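Local coordinates for spartin (Homo sapiens, PDB 4U7I), which acts as a lipophagy receptor and lipid transfer protein in lipid droplet turnover, and binds the ESCRT-III protein IST1 through its N-terminal MIT domain, at residues Gln42-Gly45 against His46-Gly50. Numbering follows the deposited sequence.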
ATOM      1  N   GLN A  42      -3.119   1.609   9.224  1.00 26.79           N
ATOM      2  CA  GLN A  42      -1.686   1.837   9.362  1.00 27.98           C
ATOM      3  C   GLN A  42      -1.036   1.799   7.992  1.00 24.31           C
ATOM      4  O   GLN A  42      -0.164   2.613   7.693  1.00 29.08           O
ATOM      5  CB  GLN A  42      -1.040   0.815  10.299  1.00 26.59           C
ATOM      6  CG  GLN A  42      -1.540   0.934  11.718  1.00 29.60           C
ATOM      7  CD  GLN A  42      -0.830  -0.000  12.656  1.00 38.04           C
ATOM      8  OE1 GLN A  42       0.366   0.159  12.918  1.00 29.65           O
ATOM      9  NE2 GLN A  42      -1.556  -0.996  13.165  1.00 31.32           N
ATOM     10  N   GLY A  43      -1.485   0.877   7.143  1.00 24.49           N
ATOM     11  CA  GLY A  43      -0.931   0.776   5.807  1.00 25.27           C
ATOM     12  C   GLY A  43      -1.176   2.051   5.011  1.00 27.56           C
ATOM     13  O   GLY A  43      -0.284   2.543   4.322  1.00 24.86           O
ATOM     14  N   ILE A  44      -2.386   2.596   5.121  1.00 24.57           N
ATOM     15  CA  ILE A  44      -2.733   3.845   4.436  1.00 22.70           C
ATOM     16  C   ILE A  44      -1.758   4.966   4.806  1.00 26.92           C
ATOM     17  O   ILE A  44      -1.321   5.714   3.934  1.00 29.36           O
ATOM     18  CB  ILE A  44      -4.192   4.262   4.752  1.00 25.84           C
ATOM     19  CG1 ILE A  44      -5.151   3.341   3.998  1.00 29.10           C
ATOM     20  CG2 ILE A  44      -4.440   5.705   4.357  1.00 27.40           C
ATOM     21  CD1 ILE A  44      -6.620   3.519   4.349  1.00 29.15           C
ATOM     22  N   GLY A  45      -1.390   5.058   6.083  1.00 26.38           N
ATOM     23  CA  GLY A  45      -0.470   6.092   6.530  1.00 28.64           C
ATOM     24  C   GLY A  45       0.864   5.989   5.811  1.00 32.65           C
ATOM     25  O   GLY A  45       1.407   6.984   5.320  1.00 32.46           O
ATOM     26  N   HIS A  46       1.396   4.774   5.742  1.00 28.59           N
ATOM     27  CA  HIS A  46       2.669   4.560   5.064  1.00 25.64           C
ATOM     28  C   HIS A  46       2.544   4.790   3.565  1.00 27.70           C
ATOM     29  O   HIS A  46       3.451   5.365   2.954  1.00 29.53           O
ATOM     30  CB  HIS A  46       3.191   3.156   5.347  1.00 25.14           C
ATOM     31  CG  HIS A  46       3.428   2.905   6.802  1.00 28.70           C
ATOM     32  ND1 HIS A  46       4.401   3.568   7.515  1.00 36.32           N
ATOM     33  CD2 HIS A  46       2.801   2.095   7.683  1.00 26.28           C
ATOM     34  CE1 HIS A  46       4.369   3.170   8.774  1.00 36.84           C
ATOM     35  NE2 HIS A  46       3.406   2.277   8.904  1.00 31.18           N
ATOM     36  N   LEU A  47       1.439   4.347   2.964  1.00 26.47           N
ATOM     37  CA  LEU A  47       1.269   4.522   1.516  1.00 22.73           C
ATOM     38  C   LEU A  47       1.250   6.009   1.181  1.00 30.24           C
ATOM     39  O   LEU A  47       1.922   6.468   0.247  1.00 28.46           O
ATOM     40  CB  LEU A  47      -0.023   3.861   1.004  1.00 20.42           C
ATOM     41  CG  LEU A  47      -0.039   2.332   1.081  1.00 22.80           C
ATOM     42  CD1 LEU A  47      -1.456   1.829   0.993  1.00 23.66           C
ATOM     43  CD2 LEU A  47       0.797   1.758  -0.048  1.00 25.50           C
ATOM     44  N   LEU A  48       0.472   6.763   1.947  1.00 32.52           N
ATOM     45  CA  LEU A  48       0.340   8.195   1.701  1.00 34.55           C
ATOM     46  C   LEU A  48       1.688   8.894   1.751  1.00 41.28           C
ATOM     47  O   LEU A  48       1.981   9.750   0.918  1.00 44.91           O
ATOM     48  CB  LEU A  48      -0.606   8.836   2.715  1.00 27.36           C
ATOM     49  CG  LEU A  48      -2.103   8.579   2.545  1.00 30.20           C
ATOM     50  CD1 LEU A  48      -2.831   9.085   3.781  1.00 30.51           C
ATOM     51  CD2 LEU A  48      -2.651   9.240   1.275  1.00 38.17           C
ATOM     52  N   ARG A  49       2.512   8.525   2.723  1.00 28.77           N
ATOM     53  CA  ARG A  49       3.801   9.184   2.869  1.00 32.70           C
ATOM     54  C   ARG A  49       4.710   8.904   1.680  1.00 32.82           C
ATOM     55  O   ARG A  49       5.354   9.814   1.158  1.00 33.75           O
ATOM     56  CB  ARG A  49       4.494   8.740   4.152  1.00 32.44           C
ATOM     57  CG  ARG A  49       5.828   9.440   4.371  1.00 40.05           C
ATOM     58  CD  ARG A  49       6.408   9.106   5.728  1.00 41.53           C
ATOM     59  NE  ARG A  49       6.775   7.695   5.825  1.00 46.18           N
ATOM     60  CZ  ARG A  49       6.023   6.764   6.402  1.00 46.36           C
ATOM     61  NH1 ARG A  49       4.854   7.088   6.939  1.00 39.39           N
ATOM     62  NH2 ARG A  49       6.444   5.507   6.448  1.00 40.44           N
ATOM     63  N   GLY A  50       4.782   7.642   1.277  1.00 28.41           N
ATOM     64  CA  GLY A  50       5.626   7.241   0.160  1.00 25.61           C
ATOM     65  C   GLY A  50       5.201   7.921  -1.129  1.00 31.04           C
ATOM     66  O   GLY A  50       6.034   8.346  -1.926  1.00 31.74           O
TER
HETATM   67  O   HOH W   1       2.315   1.683  11.801  1.00 40.64           O
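Consecutive i to i+4 bonds carry the backbone from Gln42-Gly45 into His46-Gly50 as one unbroken alpha-helix: Leu47 N meets Gly43 O at 2.8 Å and Leu48 N meets Ile44 O at 2.9 Å, while the bond from His46 N to Gln42 O is weak. These turns belong to helix 33-51, the middle helix of the three-helix MIT domain. His46 faces helix 5-29, where its ring meets that of Phe20 with the planes about 15° apart. With CG of His46 beside its own backbone N (chi1 -60°), the ring lies back along the helix and His46 CD2 is 3.0 Å from Gln42 O. Both ring nitrogens have polar partners, NE2 sharing a water with Gln42 OE1 and ND1 meeting Arg49. Together these contacts probably restrict rotation of the imidazole. On another side, Ile44 and Leu48 run side by side, with Ile44 CG2 3.8 Å from Leu48 CD1, and Ile44 also packs on Val82 and Leu86 of helix 63-90. Leu47 drapes its CG and CD1 over Gly43 O and reaches Ala17 of helix 5-29, Met75 of helix 63-90 and an aromatic side chain of the bound IST1 peptide. The Arg49 chain bends at chi3 to bring its guanidinium back along the helix, and the bond from Arg49 NH2 to His46 ND1 is 3.0 Å long and nearly straight at 167°, lying close to the planes of both groups.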